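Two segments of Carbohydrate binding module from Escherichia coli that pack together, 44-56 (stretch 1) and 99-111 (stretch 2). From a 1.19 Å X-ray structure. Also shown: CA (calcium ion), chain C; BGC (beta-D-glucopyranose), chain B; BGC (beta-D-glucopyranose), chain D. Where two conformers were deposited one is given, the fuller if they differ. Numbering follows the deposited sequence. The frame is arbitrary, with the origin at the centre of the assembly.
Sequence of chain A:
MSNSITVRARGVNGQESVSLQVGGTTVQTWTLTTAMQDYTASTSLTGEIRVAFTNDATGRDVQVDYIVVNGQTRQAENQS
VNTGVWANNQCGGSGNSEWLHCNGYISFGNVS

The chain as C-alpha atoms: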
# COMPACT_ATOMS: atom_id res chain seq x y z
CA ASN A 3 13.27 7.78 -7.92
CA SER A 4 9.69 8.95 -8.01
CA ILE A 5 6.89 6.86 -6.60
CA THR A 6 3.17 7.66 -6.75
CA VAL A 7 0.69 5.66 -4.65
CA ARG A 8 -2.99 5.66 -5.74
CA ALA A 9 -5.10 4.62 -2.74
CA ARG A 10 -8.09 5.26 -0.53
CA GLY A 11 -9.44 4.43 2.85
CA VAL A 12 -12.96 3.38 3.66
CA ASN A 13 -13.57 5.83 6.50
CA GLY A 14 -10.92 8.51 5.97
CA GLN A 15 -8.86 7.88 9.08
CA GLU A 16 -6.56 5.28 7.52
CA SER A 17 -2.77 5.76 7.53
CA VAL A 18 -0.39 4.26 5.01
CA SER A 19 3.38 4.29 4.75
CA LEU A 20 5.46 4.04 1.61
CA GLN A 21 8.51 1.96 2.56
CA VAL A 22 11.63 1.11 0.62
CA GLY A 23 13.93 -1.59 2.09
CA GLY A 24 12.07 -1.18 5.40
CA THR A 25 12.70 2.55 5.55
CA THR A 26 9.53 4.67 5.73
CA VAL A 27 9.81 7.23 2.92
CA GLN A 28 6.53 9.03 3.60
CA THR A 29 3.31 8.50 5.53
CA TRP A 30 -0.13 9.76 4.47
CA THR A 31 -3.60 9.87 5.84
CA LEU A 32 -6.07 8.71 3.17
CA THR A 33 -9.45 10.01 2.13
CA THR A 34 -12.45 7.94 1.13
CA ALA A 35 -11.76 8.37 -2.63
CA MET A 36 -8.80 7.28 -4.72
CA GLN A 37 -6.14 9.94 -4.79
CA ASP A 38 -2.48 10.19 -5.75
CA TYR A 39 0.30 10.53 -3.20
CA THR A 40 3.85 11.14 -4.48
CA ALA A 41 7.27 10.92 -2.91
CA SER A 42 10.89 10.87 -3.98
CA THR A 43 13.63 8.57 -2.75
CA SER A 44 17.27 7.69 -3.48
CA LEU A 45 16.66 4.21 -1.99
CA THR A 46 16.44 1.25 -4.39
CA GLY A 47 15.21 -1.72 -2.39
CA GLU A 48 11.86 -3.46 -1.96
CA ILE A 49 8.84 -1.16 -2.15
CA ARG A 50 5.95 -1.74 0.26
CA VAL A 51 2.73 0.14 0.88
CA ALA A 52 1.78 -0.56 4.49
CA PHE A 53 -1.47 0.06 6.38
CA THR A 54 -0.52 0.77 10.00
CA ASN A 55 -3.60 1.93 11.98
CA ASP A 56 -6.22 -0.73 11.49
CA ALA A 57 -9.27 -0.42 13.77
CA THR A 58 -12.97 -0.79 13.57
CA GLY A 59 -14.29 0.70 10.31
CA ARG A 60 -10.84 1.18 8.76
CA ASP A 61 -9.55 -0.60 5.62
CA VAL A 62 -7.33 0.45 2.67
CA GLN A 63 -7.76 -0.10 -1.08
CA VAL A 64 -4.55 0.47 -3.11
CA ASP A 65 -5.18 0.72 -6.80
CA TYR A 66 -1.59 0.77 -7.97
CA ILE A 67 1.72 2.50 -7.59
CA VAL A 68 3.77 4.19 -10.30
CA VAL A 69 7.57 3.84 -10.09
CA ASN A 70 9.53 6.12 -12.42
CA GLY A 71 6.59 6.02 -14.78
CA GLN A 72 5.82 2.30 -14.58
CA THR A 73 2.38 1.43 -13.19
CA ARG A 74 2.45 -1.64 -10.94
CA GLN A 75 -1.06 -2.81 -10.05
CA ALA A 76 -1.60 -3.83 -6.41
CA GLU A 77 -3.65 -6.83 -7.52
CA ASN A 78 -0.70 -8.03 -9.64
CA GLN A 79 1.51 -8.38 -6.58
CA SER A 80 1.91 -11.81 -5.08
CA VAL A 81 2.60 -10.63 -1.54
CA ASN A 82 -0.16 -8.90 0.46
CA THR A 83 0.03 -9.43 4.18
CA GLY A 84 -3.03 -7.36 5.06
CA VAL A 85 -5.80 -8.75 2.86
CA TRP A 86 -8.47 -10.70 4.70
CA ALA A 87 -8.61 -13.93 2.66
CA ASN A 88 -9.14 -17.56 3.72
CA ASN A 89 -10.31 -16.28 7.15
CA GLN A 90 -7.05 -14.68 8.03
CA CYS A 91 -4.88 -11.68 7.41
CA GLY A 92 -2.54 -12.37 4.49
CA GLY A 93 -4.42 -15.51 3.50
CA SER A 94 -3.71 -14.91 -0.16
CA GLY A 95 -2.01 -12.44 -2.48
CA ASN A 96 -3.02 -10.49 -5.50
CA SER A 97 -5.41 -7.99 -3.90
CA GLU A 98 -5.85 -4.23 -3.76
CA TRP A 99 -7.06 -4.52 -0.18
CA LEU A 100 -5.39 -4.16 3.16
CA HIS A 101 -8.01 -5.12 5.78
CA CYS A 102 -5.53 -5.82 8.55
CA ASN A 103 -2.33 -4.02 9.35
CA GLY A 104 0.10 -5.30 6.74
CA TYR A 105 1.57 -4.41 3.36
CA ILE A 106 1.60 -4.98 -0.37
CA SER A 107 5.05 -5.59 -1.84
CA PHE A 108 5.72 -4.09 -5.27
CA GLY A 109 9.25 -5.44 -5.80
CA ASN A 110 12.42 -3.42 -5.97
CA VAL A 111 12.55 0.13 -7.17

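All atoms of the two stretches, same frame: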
# COMPACT_ATOMS: atom_id res chain seq x y z
N SER A 44 16.00 8.20 -2.98
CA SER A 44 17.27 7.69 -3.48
C SER A 44 17.42 6.17 -3.21
O SER A 44 18.32 5.55 -3.70
CB SER A 44 18.44 8.46 -2.87
OG SER A 44 18.56 8.28 -1.50
N LEU A 45 16.59 5.63 -2.36
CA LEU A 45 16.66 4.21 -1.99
C LEU A 45 16.19 3.38 -3.18
O LEU A 45 15.39 3.82 -4.01
CB LEU A 45 15.82 3.96 -0.76
CG LEU A 45 16.26 4.68 0.51
CD1 LEU A 45 15.25 4.50 1.58
CD2 LEU A 45 17.67 4.23 0.97
N THR A 46 16.67 2.11 -3.23
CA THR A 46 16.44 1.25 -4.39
C THR A 46 15.86 -0.10 -4.10
O THR A 46 15.63 -0.89 -4.99
CB THR A 46 17.78 1.04 -5.14
OG1 THR A 46 18.70 0.39 -4.26
CG2 THR A 46 18.42 2.30 -5.60
N GLY A 47 15.64 -0.40 -2.84
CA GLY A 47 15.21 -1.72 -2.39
C GLY A 47 13.71 -1.98 -2.55
O GLY A 47 13.01 -1.37 -3.39
N GLU A 48 13.19 -2.95 -1.81
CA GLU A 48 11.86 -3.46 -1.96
C GLU A 48 10.87 -2.41 -1.55
O GLU A 48 10.89 -1.90 -0.44
CB GLU A 48 11.63 -4.66 -1.10
CG GLU A 48 10.29 -5.30 -1.24
CD GLU A 48 9.98 -6.38 -0.22
OE1 GLU A 48 8.80 -6.71 -0.07
OE2 GLU A 48 10.90 -6.88 0.43
N ILE A 49 9.90 -2.12 -2.41
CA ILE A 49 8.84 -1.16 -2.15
C ILE A 49 7.67 -1.87 -1.49
O ILE A 49 7.19 -2.89 -1.96
CB ILE A 49 8.33 -0.49 -3.45
CG1 ILE A 49 9.47 0.25 -4.17
CG2 ILE A 49 7.19 0.42 -3.16
CD1 ILE A 49 9.07 0.58 -5.62
N ARG A 50 7.18 -1.30 -0.37
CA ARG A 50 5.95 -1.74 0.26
C ARG A 50 5.05 -0.55 0.49
O ARG A 50 5.49 0.57 0.77
CB ARG A 50 6.26 -2.42 1.59
CG ARG A 50 7.08 -3.68 1.46
CD ARG A 50 7.49 -4.23 2.80
NE ARG A 50 8.28 -5.42 2.56
CZ ARG A 50 8.90 -6.09 3.53
NH1 ARG A 50 9.69 -7.10 3.21
NH2 ARG A 50 8.73 -5.76 4.78
N VAL A 51 3.73 -0.79 0.40
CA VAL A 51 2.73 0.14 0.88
C VAL A 51 2.06 -0.55 2.05
O VAL A 51 1.47 -1.62 1.90
CB VAL A 51 1.71 0.53 -0.17
CG1 VAL A 51 0.64 1.40 0.42
CG2 VAL A 51 2.39 1.20 -1.34
N ALA A 52 2.22 0.04 3.25
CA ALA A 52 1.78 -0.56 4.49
C ALA A 52 0.67 0.22 5.11
O ALA A 52 0.72 1.44 5.24
CB ALA A 52 2.92 -0.61 5.50
N PHE A 53 -0.36 -0.48 5.58
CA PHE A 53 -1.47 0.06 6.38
C PHE A 53 -1.09 -0.20 7.84
O PHE A 53 -0.76 -1.31 8.19
CB PHE A 53 -2.75 -0.68 6.01
CG PHE A 53 -3.99 -0.41 6.81
CD1 PHE A 53 -4.33 0.85 7.33
CD2 PHE A 53 -4.92 -1.42 6.94
CE1 PHE A 53 -5.52 1.06 8.00
CE2 PHE A 53 -6.12 -1.22 7.57
CZ PHE A 53 -6.45 0.02 8.09
N THR A 54 -1.13 0.84 8.67
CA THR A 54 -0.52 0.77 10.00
C THR A 54 -1.48 1.06 11.15
O THR A 54 -1.06 0.85 12.28
CB THR A 54 0.65 1.74 10.08
OG1 THR A 54 0.18 3.08 9.93
CG2 THR A 54 1.72 1.46 9.04
N ASN A 55 -2.70 1.54 10.91
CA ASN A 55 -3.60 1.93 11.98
C ASN A 55 -4.96 1.28 11.90
O ASN A 55 -5.99 1.92 12.14
CB ASN A 55 -3.66 3.47 12.12
CG ASN A 55 -4.39 4.11 10.99
OD1 ASN A 55 -4.49 3.51 9.90
ND2 ASN A 55 -4.90 5.32 11.19
N ASP A 56 -4.99 0.02 11.55
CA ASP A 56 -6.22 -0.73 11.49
C ASP A 56 -6.98 -0.58 12.82
O ASP A 56 -6.39 -0.56 13.91
CB ASP A 56 -5.94 -2.20 11.21
CG ASP A 56 -7.16 -2.99 10.94
OD1 ASP A 56 -8.12 -2.45 10.37
OD2 ASP A 56 -7.14 -4.20 11.26
N TRP A 99 -6.60 -4.85 -1.52
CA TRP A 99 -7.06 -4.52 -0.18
C TRP A 99 -6.04 -4.85 0.92
O TRP A 99 -5.44 -5.90 0.93
CB TRP A 99 -8.35 -5.30 0.09
CG TRP A 99 -9.49 -4.72 -0.69
CD1 TRP A 99 -9.88 -5.04 -1.94
CD2 TRP A 99 -10.29 -3.59 -0.30
NE1 TRP A 99 -10.91 -4.26 -2.37
CE2 TRP A 99 -11.21 -3.35 -1.36
CE3 TRP A 99 -10.38 -2.79 0.86
CZ2 TRP A 99 -12.17 -2.33 -1.30
CZ3 TRP A 99 -11.33 -1.82 0.88
CH2 TRP A 99 -12.22 -1.62 -0.20
N LEU A 100 -6.03 -3.94 1.86
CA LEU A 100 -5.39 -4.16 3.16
C LEU A 100 -6.47 -3.99 4.19
O LEU A 100 -6.88 -2.88 4.54
CB LEU A 100 -4.24 -3.19 3.40
CG LEU A 100 -3.04 -3.35 2.46
CD1 LEU A 100 -2.15 -2.14 2.48
CD2 LEU A 100 -2.29 -4.65 2.79
N HIS A 101 -6.97 -5.11 4.71
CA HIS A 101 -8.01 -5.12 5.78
C HIS A 101 -7.38 -5.05 7.14
O HIS A 101 -7.88 -4.39 8.08
CB HIS A 101 -8.88 -6.35 5.64
CG HIS A 101 -9.58 -6.44 4.34
ND1 HIS A 101 -10.69 -5.70 3.93
CD2 HIS A 101 -9.31 -7.29 3.34
CE1 HIS A 101 -11.06 -6.14 2.73
NE2 HIS A 101 -10.21 -7.08 2.36
N CYS A 102 -6.31 -5.77 7.31
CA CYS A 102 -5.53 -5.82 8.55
C CYS A 102 -4.29 -4.92 8.35
O CYS A 102 -3.89 -4.67 7.22
CB CYS A 102 -5.06 -7.25 8.84
SG CYS A 102 -6.33 -8.49 8.71
N ASN A 103 -3.66 -4.57 9.45
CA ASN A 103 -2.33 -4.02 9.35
C ASN A 103 -1.43 -4.98 8.54
O ASN A 103 -1.50 -6.18 8.76
CB ASN A 103 -1.68 -3.74 10.71
CG ASN A 103 -2.30 -2.58 11.43
OD1 ASN A 103 -2.77 -1.62 10.81
ND2 ASN A 103 -2.31 -2.68 12.74
N GLY A 104 -0.64 -4.47 7.62
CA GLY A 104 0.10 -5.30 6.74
C GLY A 104 0.48 -4.48 5.51
O GLY A 104 0.27 -3.25 5.50
N TYR A 105 1.04 -5.12 4.51
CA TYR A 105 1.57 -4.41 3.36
C TYR A 105 1.38 -5.18 2.07
O TYR A 105 1.24 -6.39 2.08
CB TYR A 105 3.07 -4.07 3.56
CG TYR A 105 3.98 -5.27 3.67
CD1 TYR A 105 4.39 -5.78 4.87
CD2 TYR A 105 4.39 -5.95 2.56
CE1 TYR A 105 5.24 -6.93 4.94
CE2 TYR A 105 5.21 -7.05 2.65
CZ TYR A 105 5.61 -7.51 3.79
OH TYR A 105 6.47 -8.60 3.86
N ILE A 106 1.46 -4.46 0.99
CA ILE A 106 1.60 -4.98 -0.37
C ILE A 106 3.01 -4.73 -0.80
O ILE A 106 3.49 -3.58 -0.71
CB ILE A 106 0.59 -4.38 -1.35
CG1 ILE A 106 -0.83 -4.52 -0.82
CG2 ILE A 106 0.76 -5.03 -2.70
CD1 ILE A 106 -1.87 -3.77 -1.56
N SER A 107 3.71 -5.74 -1.30
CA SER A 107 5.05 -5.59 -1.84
C SER A 107 5.00 -5.44 -3.33
O SER A 107 4.37 -6.20 -4.03
CB SER A 107 5.90 -6.80 -1.54
OG SER A 107 7.16 -6.72 -2.15
N PHE A 108 5.70 -4.42 -3.85
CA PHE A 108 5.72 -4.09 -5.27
C PHE A 108 7.08 -4.37 -5.92
O PHE A 108 7.34 -3.96 -7.03
CB PHE A 108 5.32 -2.63 -5.52
CG PHE A 108 3.89 -2.36 -5.16
CD1 PHE A 108 3.50 -2.05 -3.88
CD2 PHE A 108 2.91 -2.38 -6.12
CE1 PHE A 108 2.19 -1.81 -3.58
CE2 PHE A 108 1.61 -2.11 -5.85
CZ PHE A 108 1.22 -1.82 -4.57
N GLY A 109 7.91 -5.13 -5.25
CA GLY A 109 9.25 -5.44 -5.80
C GLY A 109 10.19 -4.27 -5.62
O GLY A 109 9.88 -3.25 -5.04
N ASN A 110 11.42 -4.45 -6.10
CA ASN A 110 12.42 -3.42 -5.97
C ASN A 110 12.17 -2.19 -6.85
O ASN A 110 11.46 -2.26 -7.85
CB ASN A 110 13.81 -3.98 -6.38
CG ASN A 110 14.30 -5.05 -5.41
OD1 ASN A 110 15.18 -5.85 -5.83
ND2 ASN A 110 13.87 -5.10 -4.22
N VAL A 111 12.69 -1.08 -6.39
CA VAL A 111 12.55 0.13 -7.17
C VAL A 111 13.02 -0.05 -8.56
O VAL A 111 12.39 0.25 -9.57
CB VAL A 111 13.26 1.38 -6.48
CG1 VAL A 111 13.24 2.63 -7.37
CG2 VAL A 111 12.71 1.64 -5.14
CA CA C . -9.81 -3.36 8.88
C2 BGC B . -11.07 -6.43 9.58
C3 BGC B . -9.72 -6.38 10.28
C4 BGC B . -9.68 -7.29 11.51
C5 BGC B . -10.08 -8.69 11.08
C6 BGC B . -10.09 -9.79 12.16
C1 BGC B . -11.47 -7.86 9.30
O2 BGC B . -10.99 -5.58 8.42
O3 BGC B . -9.50 -5.02 10.67
O4 BGC B . -8.38 -7.37 12.04
O5 BGC B . -11.35 -8.63 10.49
O6 BGC B . -11.05 -9.40 13.12
C2 BGC D . -14.90 -10.80 8.45
C3 BGC D . -14.13 -9.71 9.14
C4 BGC D . -13.14 -9.02 8.21
C5 BGC D . -13.82 -8.70 6.93
C6 BGC D . -12.84 -8.06 6.01
C1 BGC D . -15.51 -10.22 7.18
O1 BGC D . -16.37 -11.08 6.48
O2 BGC D . -15.87 -11.35 9.33
O3 BGC D . -13.43 -10.22 10.27
O4 BGC D . -12.81 -7.86 8.78
O5 BGC D . -14.40 -9.89 6.37
O6 BGC D . -13.45 -7.79 4.78
O HOH W 1 7.89 -9.07 0.94
O HOH W 2 -4.86 -5.40 11.95
O HOH W 3 -11.71 -2.83 10.22

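In paired strands, the backbone register determines which side chains lie beside one another, and their rotamers can be read against those neighbours. The antiparallel pairing of residues 48-53 with 104-110 in this carbohydrate binding module illustrates the principle. Paired hydrogen bonds join Val-51 and Ile-106, 3.0 Å from Val-51 N to Ile-106 O and 3.0 Å from Ile-106 N to Val-51 O. Farther along, a beta bulge shifts the register by one between Arg-50 and Glu-48, yet Ile-49 N still reaches Gly-109 O at 2.9 Å. Gly-109 has a positive phi, which favours glycine.

Glu-48, Arg-50, Tyr-105 and Ser-107 share one face of the sheet. Arg-50 leaves its backbone with chi1 m and continues through t at chi2 and chi3, an extended course that lays its guanidinium flat on Tyr-105, with planes at 3° and centres 4.1 Å apart. Tyr-105 adopts chi1 p, and its ring also receives Arg-50 CD over its face, 3.6 Å from the ring centroid. Glu-48, t at chi1 and chi2, extends to meet the same guanidinium in a salt bridge, Arg-50 NE to Glu-48 OE1 at 3.0 Å. That carboxylate oxygen also accepts a short hydrogen bond from Ser-107, whose t rotamer brings OG to 2.6 Å from Glu-48 OE1. One charged group thus links both strands.

The opposite face is apolar. Val-51, chi1 t, sets CG2 3.8 Å from Phe-108 CE1, while Phe-53, also t, places CB 3.9 Å from Leu-100 CD1. The Phe-53 ring has the carbonyl of His-101 at its edge, 3.7 Å from Phe-53 CE2 to His-101 O.

Beyond the strand, Asp-56 takes chi1 t and points toward the other stretch. Its OD1 lies 3.0 Å from His-101 O, a close approach of two oxygens explained by the calcium ion they share, at 2.4 Å from Asp-56 OD1 and 2.3 Å from His-101 O.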